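Long-range contacts in protein argonaute (Aquifex aeolicus, PDB 1YVU), which uses short single-stranded DNA guides to bind complementary RNA strands and cut them as a divalent-metal-dependent endonuclease: residues D320-A325 with I484-K489; N335-L340 with S668-I673; L660-M665 with P676-Y681; E341-F346 with K381-K386. All coordinates share one frame; numbering follows the deposited sequence.

Contact 1. Residues D320-A325 with I484-K489; sequences DTVLDA and IPYKLK
Val322 lies against the ring of Tyr486 where strand 322-323 of linker L2 pairs antiparallel with strand 487-488 of the PIWI domain. With strand 329-330 on the other side of 322-323, they form a small three-stranded sheet. It joins the PAZ lobe, to which L2 belongs, to the PIWI lobe.

The side chains of Val322 and Tyr486 cross obliquely. Val322 CB comes nearest, 3.6 Å from Tyr486 CD1. Both valine methyls also touch the ring: CG1 beside CD1 and CE1, CG2 beside CD1 and CG. Tyr486 CG sits between its own backbone N and carbonyl carbon (chi1 51°), and this brings the start of the ring to Val322 CG2. The hydroxyl of Tyr486 is hydrogen-bonded to Glu475. Leu488 adds a looser apolar touch, CD2 to Val322 CG1 at 4.2 Å.

Leu323 and Lys487 share one face of the sheet and also meet at a slant. Leu323 CD1 is 3.8 Å from Lys487 CG. Past CG the lysine runs extended to a salt bridge with Glu527. Leu323 crosses Lys489 at about a right angle. Lys489 also lies side by side with Thr321, both pointing the same way, with its CD 3.9 Å from Thr321 CG2.

The backbones supply the hydrogen bonds between the segments. Leu323 N reaches Lys487 O at 2.8 Å, and Lys487 N returns a bond to Leu323 O at 3.0 Å. The third runs from Lys489 N to Thr321 O at 2.9 Å.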
loop_
_atom_site.group_PDB
_atom_site.type_symbol
_atom_site.label_atom_id
_atom_site.label_comp_id
_atom_site.label_asym_id
_atom_site.label_seq_id
_atom_site.Cartn_x
_atom_site.Cartn_y
_atom_site.Cartn_z
ATOM N N ASP A 320 -4.880 -21.922 13.852
ATOM C CA ASP A 320 -4.459 -20.901 14.814
ATOM C C ASP A 320 -3.770 -21.419 16.063
ATOM O O ASP A 320 -3.330 -20.636 16.910
ATOM C CB ASP A 320 -5.641 -20.011 15.225
ATOM C CG ASP A 320 -6.971 -20.758 15.278
ATOM O OD1 ASP A 320 -6.984 -22.010 15.423
ATOM O OD2 ASP A 320 -8.012 -20.076 15.151
ATOM N N THR A 321 -3.654 -22.737 16.156
ATOM C CA THR A 321 -3.037 -23.358 17.312
ATOM C C THR A 321 -1.540 -23.175 17.319
ATOM O O THR A 321 -0.843 -23.499 16.348
ATOM C CB THR A 321 -3.405 -24.850 17.442
ATOM O OG1 THR A 321 -4.838 -24.975 17.492
ATOM C CG2 THR A 321 -2.804 -25.442 18.725
ATOM N N VAL A 322 -1.098 -22.579 18.420
ATOM C CA VAL A 322 0.299 -22.310 18.697
ATOM C C VAL A 322 0.782 -23.117 19.913
ATOM O O VAL A 322 -0.019 -23.530 20.751
ATOM C CB VAL A 322 0.515 -20.800 18.955
ATOM C CG1 VAL A 322 -0.033 -19.965 17.790
ATOM C CG2 VAL A 322 -0.087 -20.362 20.320
ATOM N N LEU A 323 2.089 -23.317 20.013
ATOM C CA LEU A 323 2.670 -24.051 21.131
ATOM C C LEU A 323 4.023 -23.514 21.585
ATOM O O LEU A 323 4.744 -22.920 20.794
ATOM C CB LEU A 323 2.751 -25.559 20.826
ATOM C CG LEU A 323 3.200 -26.214 19.509
ATOM C CD1 LEU A 323 4.611 -25.825 19.059
ATOM C CD2 LEU A 323 3.103 -27.728 19.695
ATOM N N ASP A 324 4.358 -23.734 22.855
ATOM C CA ASP A 324 5.637 -23.292 23.418
ATOM C C ASP A 324 6.741 -24.382 23.346
ATOM O O ASP A 324 6.582 -25.374 22.618
ATOM C CB ASP A 324 5.443 -22.731 24.840
ATOM C CG ASP A 324 5.197 -23.801 25.897
ATOM O OD1 ASP A 324 4.704 -24.911 25.601
ATOM O OD2 ASP A 324 5.502 -23.507 27.057
ATOM N N ALA A 325 7.863 -24.168 24.050
ATOM C CA ALA A 325 8.999 -25.101 24.054
ATOM C C ALA A 325 8.717 -26.398 24.765
ATOM O O ALA A 325 9.383 -27.403 24.505
ATOM C CB ALA A 325 10.211 -24.459 24.631
ATOM N N ILE A 484 11.403 -16.583 20.803
ATOM C CA ILE A 484 9.982 -16.634 20.476
ATOM C C ILE A 484 9.112 -17.392 21.501
ATOM O O ILE A 484 9.425 -18.522 21.892
ATOM C CB ILE A 484 9.750 -17.139 19.013
ATOM C CG1 ILE A 484 10.311 -18.548 18.802
ATOM C CG2 ILE A 484 10.366 -16.142 18.010
ATOM C CD1 ILE A 484 9.607 -19.321 17.699
ATOM N N PRO A 485 8.016 -16.762 21.965
ATOM C CA PRO A 485 7.118 -17.381 22.950
ATOM C C PRO A 485 6.429 -18.673 22.546
ATOM O O PRO A 485 6.223 -19.584 23.366
ATOM C CB PRO A 485 6.099 -16.272 23.225
ATOM C CG PRO A 485 6.123 -15.457 21.965
ATOM C CD PRO A 485 7.549 -15.410 21.609
ATOM N N TYR A 486 6.112 -18.740 21.267
ATOM C CA TYR A 486 5.415 -19.867 20.704
ATOM C C TYR A 486 5.630 -19.908 19.205
ATOM O O TYR A 486 6.171 -18.953 18.620
ATOM C CB TYR A 486 3.905 -19.740 21.014
ATOM C CG TYR A 486 3.280 -18.398 20.646
ATOM C CD1 TYR A 486 2.880 -18.117 19.330
ATOM C CD2 TYR A 486 3.138 -17.388 21.587
ATOM C CE1 TYR A 486 2.361 -16.868 18.962
ATOM C CE2 TYR A 486 2.620 -16.110 21.231
ATOM C CZ TYR A 486 2.243 -15.862 19.917
ATOM O OH TYR A 486 1.800 -14.618 19.528
ATOM N N LYS A 487 5.152 -20.986 18.589
ATOM C CA LYS A 487 5.193 -21.177 17.136
ATOM C C LYS A 487 3.983 -22.014 16.834
ATOM O O LYS A 487 3.481 -22.704 17.718
ATOM C CB LYS A 487 6.474 -21.864 16.633
ATOM C CG LYS A 487 6.675 -23.324 17.029
ATOM C CD LYS A 487 7.998 -23.854 16.513
ATOM C CE LYS A 487 8.140 -25.327 16.828
ATOM N NZ LYS A 487 9.308 -25.895 16.115
ATOM N N LEU A 488 3.517 -21.941 15.591
ATOM C CA LEU A 488 2.352 -22.681 15.125
ATOM C C LEU A 488 2.606 -24.185 15.181
ATOM O O LEU A 488 3.754 -24.629 15.073
ATOM C CB LEU A 488 1.987 -22.248 13.700
ATOM C CG LEU A 488 1.478 -20.824 13.507
ATOM C CD1 LEU A 488 1.879 -20.306 12.153
ATOM C CD2 LEU A 488 -0.040 -20.766 13.696
ATOM N N LYS A 489 1.540 -24.935 15.445
ATOM C CA LYS A 489 1.590 -26.384 15.549
ATOM C C LYS A 489 1.462 -27.011 14.176
ATOM O O LYS A 489 2.139 -27.976 13.874
ATOM C CB LYS A 489 0.438 -26.849 16.431
ATOM C CG LYS A 489 0.211 -28.352 16.499
ATOM C CD LYS A 489 -1.147 -28.599 17.069
ATOM C CE LYS A 489 -1.459 -30.046 17.121
ATOM N NZ LYS A 489 -1.909 -30.389 18.507
#

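Contact 2. Residues N335-L340 with S668-I673; sequences NLRKFL and SSFQPI
Arg337 and Leu340 of helix 337-342, with Asn335 just before it, pack against Ser669 and Phe670. This is a side-chain packing contact between domains. The helix belongs to the Mid domain. The partner loop belongs to the PIWI domain and lies between helices 652-661 and 682-690 of its RNase H fold. The two segments share no hydrogen bond.

Arg337 meets Phe670 at its edge. The arginine slants across the ring's rim, the guanidinium and ring planes 34° apart. Arg337 NE is 3.2 Å from Phe670 CE2, near the plane of the ring. Arg337 CG lies in the ring plane, facing the CE2-CZ edge. The arginine chain bends at chi2 (95°), which sets CD beside CE2 as well. Its cation-pi partner is another ring, that of Phe468. An alanine at Arg337 would probably deprive Phe670 CE2 of its neighbours on this edge and leave Phe468 without the cation.

Leu340 reaches Phe670 tip to tip. Its CD1 stands 3.9 Å from Phe670 CE1. The same methyl is 3.7 Å from Ser669 OG, whose hydrogen bond goes to Glu475. Glu475 belongs to helix 466-480, which also touches Phe670 and Leu340 and so borders both sides of the contact.

Asn335 is poorly ordered, so its details are less certain. Its CB and CG both lie beside Ser669 CB, and its OD1 is 3.3 Å from that same carbon.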
loop_
_atom_site.group_PDB
_atom_site.type_symbol
_atom_site.label_atom_id
_atom_site.label_comp_id
_atom_site.label_asym_id
_atom_site.label_seq_id
_atom_site.Cartn_x
_atom_site.Cartn_y
_atom_site.Cartn_z
ATOM N N ASN A 335 -4.856 -14.736 22.201
ATOM C CA ASN A 335 -3.706 -15.426 22.870
ATOM C C ASN A 335 -3.799 -15.202 24.359
ATOM O O ASN A 335 -3.454 -14.119 24.855
ATOM C CB ASN A 335 -2.277 -15.001 22.451
ATOM C CG ASN A 335 -2.045 -14.998 20.952
ATOM O OD1 ASN A 335 -2.732 -14.313 20.200
ATOM N ND2 ASN A 335 -1.002 -15.688 20.525
ATOM N N LEU A 336 -4.207 -16.243 25.070
ATOM C CA LEU A 336 -4.386 -16.152 26.501
ATOM C C LEU A 336 -3.232 -15.490 27.226
ATOM O O LEU A 336 -2.063 -15.599 26.814
ATOM C CB LEU A 336 -4.610 -17.535 27.104
ATOM C CG LEU A 336 -5.558 -18.569 26.511
ATOM C CD1 LEU A 336 -5.701 -19.688 27.549
ATOM C CD2 LEU A 336 -6.920 -17.980 26.155
ATOM N N ARG A 337 -3.593 -14.694 28.230
ATOM C CA ARG A 337 -2.606 -14.061 29.085
ATOM C C ARG A 337 -2.042 -15.252 29.844
ATOM O O ARG A 337 -0.848 -15.318 30.113
ATOM C CB ARG A 337 -3.272 -13.122 30.089
ATOM C CG ARG A 337 -3.601 -11.746 29.575
ATOM C CD ARG A 337 -5.030 -11.682 29.076
ATOM N NE ARG A 337 -5.304 -10.400 28.439
ATOM C CZ ARG A 337 -6.097 -9.443 28.922
ATOM N NH1 ARG A 337 -6.726 -9.621 30.079
ATOM N NH2 ARG A 337 -6.212 -8.306 28.274
ATOM N N LYS A 338 -2.942 -16.210 30.107
ATOM C CA LYS A 338 -2.664 -17.457 30.806
ATOM C C LYS A 338 -1.578 -18.221 30.093
ATOM O O LYS A 338 -0.586 -18.615 30.730
ATOM C CB LYS A 338 -3.911 -18.341 30.862
ATOM C CG LYS A 338 -4.940 -18.012 31.957
ATOM C CD LYS A 338 -6.188 -18.926 31.806
ATOM C CE LYS A 338 -7.178 -18.813 32.968
ATOM N NZ LYS A 338 -8.457 -19.537 32.674
ATOM N N PHE A 339 -1.739 -18.366 28.769
ATOM C CA PHE A 339 -0.753 -19.071 27.951
ATOM C C PHE A 339 0.592 -18.346 28.033
ATOM O O PHE A 339 1.604 -18.955 28.349
ATOM C CB PHE A 339 -1.226 -19.245 26.488
ATOM C CG PHE A 339 -0.208 -19.928 25.584
ATOM C CD1 PHE A 339 0.237 -21.234 25.852
ATOM C CD2 PHE A 339 0.412 -19.214 24.538
ATOM C CE1 PHE A 339 1.306 -21.812 25.094
ATOM C CE2 PHE A 339 1.478 -19.786 23.778
ATOM C CZ PHE A 339 1.926 -21.078 24.059
ATOM N N LEU A 340 0.560 -17.027 27.916
ATOM C CA LEU A 340 1.787 -16.247 27.963
ATOM C C LEU A 340 2.413 -16.126 29.343
ATOM O O LEU A 340 3.529 -15.627 29.467
ATOM C CB LEU A 340 1.558 -14.864 27.367
ATOM C CG LEU A 340 1.445 -14.764 25.844
ATOM C CD1 LEU A 340 0.845 -13.400 25.499
ATOM C CD2 LEU A 340 2.804 -15.001 25.144
ATOM N N SER A 668 1.710 -10.291 18.275
ATOM C CA SER A 668 1.048 -9.124 18.823
ATOM C C SER A 668 -0.360 -9.589 19.140
ATOM O O SER A 668 -1.287 -9.450 18.324
ATOM C CB SER A 668 1.075 -7.999 17.794
ATOM O OG SER A 668 0.412 -6.851 18.279
ATOM N N SER A 669 -0.493 -10.203 20.311
ATOM C CA SER A 669 -1.772 -10.744 20.752
ATOM C C SER A 669 -2.825 -9.758 21.223
ATOM O O SER A 669 -4.026 -10.011 21.143
ATOM C CB SER A 669 -1.532 -11.751 21.852
ATOM O OG SER A 669 -0.678 -11.299 22.888
ATOM N N PHE A 670 -2.346 -8.634 21.724
ATOM C CA PHE A 670 -3.207 -7.608 22.272
ATOM C C PHE A 670 -3.551 -6.555 21.241
ATOM O O PHE A 670 -4.521 -5.823 21.370
ATOM C CB PHE A 670 -2.532 -7.039 23.532
ATOM C CG PHE A 670 -2.225 -8.102 24.576
ATOM C CD1 PHE A 670 -0.972 -8.723 24.616
ATOM C CD2 PHE A 670 -3.224 -8.567 25.451
ATOM C CE1 PHE A 670 -0.698 -9.806 25.509
ATOM C CE2 PHE A 670 -2.966 -9.648 26.349
ATOM C CZ PHE A 670 -1.693 -10.264 26.370
ATOM N N GLN A 671 -2.773 -6.550 20.172
ATOM C CA GLN A 671 -2.958 -5.612 19.076
ATOM C C GLN A 671 -3.122 -6.388 17.764
ATOM O O GLN A 671 -2.757 -7.563 17.689
ATOM C CB GLN A 671 -1.779 -4.621 19.013
ATOM C CG GLN A 671 -1.899 -3.482 20.032
ATOM C CD GLN A 671 -0.652 -2.610 20.137
ATOM O OE1 GLN A 671 0.022 -2.327 19.128
ATOM N NE2 GLN A 671 -0.355 -2.157 21.363
ATOM N N PRO A 672 -3.790 -5.789 16.762
ATOM C CA PRO A 672 -3.943 -6.533 15.520
ATOM C C PRO A 672 -2.945 -6.124 14.456
ATOM O O PRO A 672 -2.476 -4.980 14.404
ATOM C CB PRO A 672 -5.377 -6.230 15.096
ATOM C CG PRO A 672 -5.820 -5.032 15.950
ATOM C CD PRO A 672 -4.650 -4.576 16.740
ATOM N N ILE A 673 -2.569 -7.117 13.670
ATOM C CA ILE A 673 -1.640 -6.956 12.566
ATOM C C ILE A 673 -2.319 -7.539 11.339
ATOM O O ILE A 673 -2.699 -8.702 11.300
ATOM C CB ILE A 673 -0.282 -7.589 12.902
ATOM C CG1 ILE A 673 0.400 -6.701 13.961
ATOM C CG2 ILE A 673 0.552 -7.778 11.624
ATOM C CD1 ILE A 673 1.822 -6.989 14.290
#

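Contact 3. Residues L660-M665 with P676-Y681; sequences LSLTLM and PATVHY
Leu662 packs on Pro676 and Thr678 inside the RNase H fold of the PIWI domain. It lies in the C-terminal end region of helix 652-661, and its partners lie in the loop that leads into helix 682-690. That second helix carries Asp683, one of the residues at the bound calcium ion.

The side chain of Leu662 starts at CB, 4.1 Å from Pro676 CB. CB is also near the backbone N of Ala677. The first torsion (chi1 -73°) puts CG anti to the carbonyl carbon. Beyond it, CD1 ends 3.8 Å from Thr678 CG2, and the two side chains cross at about a right angle. Phe498 and His569, on neighbouring strands, touch Leu662 as well. His569 ND1 is hydrogen-bonded to Thr678 OG1.

Pro676 has its side chain about 8 Å from that of Asp571, which is probably catalytic by comparison with relatives. The contact therefore lies close to the probable active site.

Met665, present as selenomethionine, turns its CB to Ala677 CB at 3.6 Å. Its chain then bends at chi2 and chi3 and carries the selenium off from Ala677.

Leu662 O ties the segments together and is gripped twice. Met665 N and Ala677 N approach it from opposite faces of the carbonyl plane. Ala677 N is 3.0 Å from Leu662 O and sits well above that plane, 56° out of it.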
loop_
_atom_site.group_PDB
_atom_site.type_symbol
_atom_site.label_atom_id
_atom_site.label_comp_id
_atom_site.label_asym_id
_atom_site.label_seq_id
_atom_site.Cartn_x
_atom_site.Cartn_y
_atom_site.Cartn_z
ATOM N N LEU A 660 -3.418 -16.232 6.891
ATOM C CA LEU A 660 -4.160 -15.995 8.122
ATOM C C LEU A 660 -3.449 -16.572 9.319
ATOM O O LEU A 660 -3.407 -15.936 10.366
ATOM C CB LEU A 660 -5.520 -16.629 8.030
ATOM C CG LEU A 660 -6.572 -15.852 7.291
ATOM C CD1 LEU A 660 -7.808 -16.687 7.140
ATOM C CD2 LEU A 660 -6.872 -14.624 8.100
ATOM N N SER A 661 -2.832 -17.744 9.146
ATOM C CA SER A 661 -2.097 -18.371 10.241
ATOM C C SER A 661 -0.815 -17.618 10.540
ATOM O O SER A 661 -0.501 -17.405 11.694
ATOM C CB SER A 661 -1.809 -19.834 9.939
ATOM O OG SER A 661 -3.020 -20.582 9.920
ATOM N N LEU A 662 -0.170 -17.101 9.498
ATOM C CA LEU A 662 1.087 -16.361 9.615
ATOM C C LEU A 662 0.947 -14.981 10.191
ATOM O O LEU A 662 1.956 -14.352 10.455
ATOM C CB LEU A 662 1.795 -16.252 8.255
ATOM C CG LEU A 662 2.461 -17.505 7.670
ATOM C CD1 LEU A 662 2.893 -17.268 6.250
ATOM C CD2 LEU A 662 3.627 -17.980 8.501
ATOM N N THR A 663 -0.284 -14.494 10.378
ATOM C CA THR A 663 -0.478 -13.156 10.966
ATOM C C THR A 663 -0.083 -13.259 12.422
ATOM O O THR A 663 0.399 -12.322 13.020
ATOM C CB THR A 663 -1.924 -12.743 10.966
ATOM O OG1 THR A 663 -2.707 -13.810 11.523
ATOM C CG2 THR A 663 -2.389 -12.409 9.577
ATOM N N LEU A 664 -0.273 -14.463 12.946
ATOM C CA LEU A 664 0.025 -14.826 14.327
ATOM C C LEU A 664 1.512 -14.972 14.600
ATOM O O LEU A 664 1.927 -15.151 15.746
ATOM C CB LEU A 664 -0.693 -16.128 14.700
ATOM C CG LEU A 664 -2.146 -16.349 14.277
ATOM C CD1 LEU A 664 -2.626 -17.579 14.983
ATOM C CD2 LEU A 664 -3.047 -15.155 14.567
HETATM N N MSE A 665 2.309 -14.910 13.545
HETATM C CA MSE A 665 3.744 -14.987 13.699
HETATM C C MSE A 665 4.326 -13.616 13.885
HETATM O O MSE A 665 5.534 -13.433 13.834
HETATM C CB MSE A 665 4.398 -15.730 12.536
HETATM C CG MSE A 665 4.141 -17.213 12.579
HETATM SE SE MSE A 665 4.157 -17.892 14.398
HETATM C CE MSE A 665 5.934 -18.453 14.459
ATOM N N PRO A 676 0.575 -10.806 6.944
ATOM C CA PRO A 676 1.226 -12.070 7.320
ATOM C C PRO A 676 2.648 -11.710 7.671
ATOM O O PRO A 676 3.198 -10.781 7.076
ATOM C CB PRO A 676 1.263 -12.838 6.009
ATOM C CG PRO A 676 0.157 -12.312 5.285
ATOM C CD PRO A 676 0.086 -10.895 5.555
ATOM N N ALA A 677 3.257 -12.453 8.588
ATOM C CA ALA A 677 4.636 -12.178 8.994
ATOM C C ALA A 677 5.639 -12.092 7.850
ATOM O O ALA A 677 6.605 -11.320 7.927
ATOM C CB ALA A 677 5.106 -13.171 10.032
ATOM N N THR A 678 5.324 -12.791 6.761
ATOM C CA THR A 678 6.161 -12.811 5.548
ATOM C C THR A 678 6.299 -11.447 4.837
ATOM O O THR A 678 7.309 -11.183 4.149
ATOM C CB THR A 678 5.675 -13.890 4.553
ATOM O OG1 THR A 678 4.263 -13.759 4.338
ATOM C CG2 THR A 678 5.941 -15.248 5.105
ATOM N N VAL A 679 5.273 -10.597 4.996
ATOM C CA VAL A 679 5.290 -9.261 4.398
ATOM C C VAL A 679 5.082 -8.122 5.370
ATOM O O VAL A 679 5.296 -6.975 5.011
ATOM C CB VAL A 679 4.338 -9.095 3.186
ATOM C CG1 VAL A 679 4.873 -9.877 2.009
ATOM C CG2 VAL A 679 2.925 -9.487 3.548
ATOM N N HIS A 680 4.730 -8.424 6.613
ATOM C CA HIS A 680 4.530 -7.375 7.603
ATOM C C HIS A 680 5.829 -6.655 7.820
ATOM O O HIS A 680 6.871 -7.275 8.053
ATOM C CB HIS A 680 4.040 -7.928 8.916
ATOM C CG HIS A 680 3.940 -6.887 9.984
ATOM N ND1 HIS A 680 4.771 -6.891 11.089
ATOM C CD2 HIS A 680 3.116 -5.835 10.132
ATOM C CE1 HIS A 680 4.444 -5.885 11.876
ATOM N NE2 HIS A 680 3.445 -5.227 11.325
ATOM N N TYR A 681 5.735 -5.339 7.660
ATOM C CA TYR A 681 6.845 -4.391 7.773
ATOM C C TYR A 681 7.845 -4.409 6.606
ATOM O O TYR A 681 8.764 -3.583 6.575
ATOM C CB TYR A 681 7.587 -4.559 9.105
ATOM C CG TYR A 681 7.446 -3.381 10.014
ATOM C CD1 TYR A 681 6.168 -2.861 10.343
ATOM C CD2 TYR A 681 8.584 -2.743 10.520
ATOM C CE1 TYR A 681 6.032 -1.724 11.153
ATOM C CE2 TYR A 681 8.473 -1.608 11.335
ATOM C CZ TYR A 681 7.193 -1.091 11.651
ATOM O OH TYR A 681 7.091 0.057 12.435
#

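Contact 4. Residues E341-F346 with K381-K386; sequences ELCRPF and KNKGIK
A chi1 of -108° sets Lys383 CG beside Pro345 CD; the extended chain beyond CG then runs past the carbonyl of Cys343. Cys343 has SG between its backbone N and carbonyl carbon (chi1 82°), which brings the sulfur to the lysine tip. SG is 3.8 Å from Lys383 NZ.

Lys383 CG lies 3.9 Å from Pro345 CD, and the two side chains cross at about a right angle. Farther out, Lys383 CE is 3.1 Å from Cys343 O. It also lies 3.5 Å from Glu341 O. NZ is hydrogen-bonded to Leu340 O, in the last turn of helix 337-342. A methionine in place of Lys383 would probably leave Leu340 O without this bond and remove this positive charge from the helix end.

Beside the lysine, Pro345 CG is 4.3 Å from Ile385 CD1. Leu478 of helix 466-480 touches both residues.

Lys383 sits in the turn between helix 368-381 and strand 386-396, an outermost strand of a parallel sheet, three of whose strands lie in the Mid domain. A lysine reaching a carbonyl in the last turn of a helix is likely to be a favourable pairing of its charge with the C-terminal end of the helix dipole.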
loop_
_atom_site.group_PDB
_atom_site.type_symbol
_atom_site.label_atom_id
_atom_site.label_comp_id
_atom_site.label_asym_id
_atom_site.label_seq_id
_atom_site.Cartn_x
_atom_site.Cartn_y
_atom_site.Cartn_z
ATOM N N GLU A 341 1.687 -16.554 30.375
ATOM C CA GLU A 341 2.201 -16.496 31.735
ATOM C C GLU A 341 2.993 -17.748 31.952
ATOM O O GLU A 341 4.163 -17.696 32.312
ATOM C CB GLU A 341 1.068 -16.413 32.770
ATOM C CG GLU A 341 0.608 -14.988 33.147
ATOM C CD GLU A 341 -0.627 -14.932 34.079
ATOM O OE1 GLU A 341 -0.569 -15.474 35.213
ATOM O OE2 GLU A 341 -1.647 -14.318 33.675
ATOM N N LEU A 342 2.374 -18.852 31.548
ATOM C CA LEU A 342 2.914 -20.198 31.697
ATOM C C LEU A 342 3.881 -20.730 30.638
ATOM O O LEU A 342 4.600 -21.700 30.897
ATOM C CB LEU A 342 1.741 -21.172 31.853
ATOM C CG LEU A 342 0.992 -21.162 33.195
ATOM C CD1 LEU A 342 -0.428 -21.735 33.047
ATOM C CD2 LEU A 342 1.795 -21.968 34.214
ATOM N N CYS A 343 3.903 -20.093 29.465
ATOM C CA CYS A 343 4.752 -20.513 28.339
ATOM C C CYS A 343 6.283 -20.420 28.485
ATOM O O CYS A 343 6.827 -19.430 28.981
ATOM C CB CYS A 343 4.344 -19.787 27.054
ATOM S SG CYS A 343 5.042 -18.135 26.920
ATOM N N ARG A 344 6.960 -21.459 27.998
ATOM C CA ARG A 344 8.418 -21.553 27.996
ATOM C C ARG A 344 8.840 -21.242 26.535
ATOM O O ARG A 344 8.469 -21.975 25.622
ATOM C CB ARG A 344 8.828 -22.975 28.415
ATOM C CG ARG A 344 10.310 -23.353 28.402
ATOM C CD ARG A 344 10.333 -24.855 28.612
ATOM N NE ARG A 344 11.638 -25.512 28.535
ATOM C CZ ARG A 344 11.813 -26.828 28.366
ATOM N NH1 ARG A 344 10.774 -27.647 28.240
ATOM N NH2 ARG A 344 13.035 -27.343 28.377
ATOM N N PRO A 345 9.576 -20.135 26.301
ATOM C CA PRO A 345 10.024 -19.744 24.946
ATOM C C PRO A 345 11.057 -20.676 24.271
ATOM O O PRO A 345 11.535 -21.629 24.865
ATOM C CB PRO A 345 10.633 -18.360 25.186
ATOM C CG PRO A 345 9.942 -17.893 26.419
ATOM C CD PRO A 345 9.939 -19.089 27.273
ATOM N N PHE A 346 11.367 -20.411 23.007
ATOM C CA PHE A 346 12.372 -21.180 22.295
ATOM C C PHE A 346 13.584 -20.287 22.352
ATOM O O PHE A 346 13.732 -19.376 21.551
ATOM C CB PHE A 346 11.964 -21.415 20.843
ATOM C CG PHE A 346 10.796 -22.326 20.688
ATOM C CD1 PHE A 346 9.495 -21.817 20.722
ATOM C CD2 PHE A 346 10.990 -23.707 20.499
ATOM C CE1 PHE A 346 8.397 -22.672 20.564
ATOM C CE2 PHE A 346 9.910 -24.578 20.340
ATOM C CZ PHE A 346 8.609 -24.067 20.373
ATOM N N LYS A 381 13.292 -13.801 33.478
ATOM C CA LYS A 381 14.362 -14.583 34.118
ATOM C C LYS A 381 13.837 -15.957 34.434
ATOM O O LYS A 381 14.461 -16.982 34.123
ATOM C CB LYS A 381 14.824 -13.899 35.399
ATOM C CG LYS A 381 16.169 -13.208 35.275
ATOM C CD LYS A 381 16.544 -12.385 36.524
ATOM C CE LYS A 381 17.879 -11.660 36.309
ATOM N NZ LYS A 381 17.978 -10.444 37.152
ATOM N N ASN A 382 12.590 -15.931 34.902
ATOM C CA ASN A 382 11.814 -17.100 35.276
ATOM C C ASN A 382 11.257 -17.753 34.017
ATOM O O ASN A 382 10.378 -18.624 34.083
ATOM C CB ASN A 382 10.696 -16.706 36.258
ATOM C CG ASN A 382 11.237 -16.191 37.598
ATOM O OD1 ASN A 382 12.366 -16.515 37.996
ATOM N ND2 ASN A 382 10.426 -15.385 38.299
ATOM N N LYS A 383 11.762 -17.291 32.871
ATOM C CA LYS A 383 11.412 -17.839 31.566
ATOM C C LYS A 383 12.682 -18.194 30.824
ATOM O O LYS A 383 12.648 -18.498 29.630
ATOM C CB LYS A 383 10.534 -16.905 30.750
ATOM C CG LYS A 383 9.134 -17.407 30.666
ATOM C CD LYS A 383 8.305 -16.341 30.124
ATOM C CE LYS A 383 6.882 -16.654 30.336
ATOM N NZ LYS A 383 6.117 -15.611 29.598
ATOM N N GLY A 384 13.792 -18.152 31.563
ATOM C CA GLY A 384 15.088 -18.534 31.026
ATOM C C GLY A 384 15.993 -17.485 30.440
ATOM O O GLY A 384 17.212 -17.713 30.311
ATOM N N ILE A 385 15.407 -16.360 30.032
ATOM C CA ILE A 385 16.186 -15.270 29.457
ATOM C C ILE A 385 16.466 -14.220 30.513
ATOM O O ILE A 385 15.570 -13.710 31.176
ATOM C CB ILE A 385 15.520 -14.626 28.215
ATOM C CG1 ILE A 385 15.137 -15.704 27.207
ATOM C CG2 ILE A 385 16.491 -13.611 27.553
ATOM C CD1 ILE A 385 13.733 -16.178 27.333
ATOM N N LYS A 386 17.746 -13.911 30.638
ATOM C CA LYS A 386 18.228 -12.942 31.596
ATOM C C LYS A 386 18.710 -11.650 30.916
ATOM O O LYS A 386 19.570 -11.690 30.008
ATOM C CB LYS A 386 19.361 -13.591 32.422
ATOM C CG LYS A 386 18.970 -14.922 33.074
ATOM C CD LYS A 386 20.124 -15.890 33.093
ATOM C CE LYS A 386 19.641 -17.316 33.326
ATOM N NZ LYS A 386 20.789 -18.266 33.211
#

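Contact 3 is core: its centre is about 16 Å from the chain's centre and all its touching residues are buried. Contact 2 is buried too, contact 1 only partly. Contact 4, its centre about 37 Å from the chain's centre, is peripheral yet mostly buried. Contact 3 stays within the PIWI domain and contact 4 within the Mid domain, while contacts 1 and 2 join different regions. Contacts 2 and 4 both use helix 337-342. Contact 1 depends on strand pairing, contact 3 on a shared carbonyl and apolar groups. Contact 2 rests on side-chain packing, contact 4 on a lysine laid along backbone carbonyls, its NZ bonded to Leu340 O of contact 2.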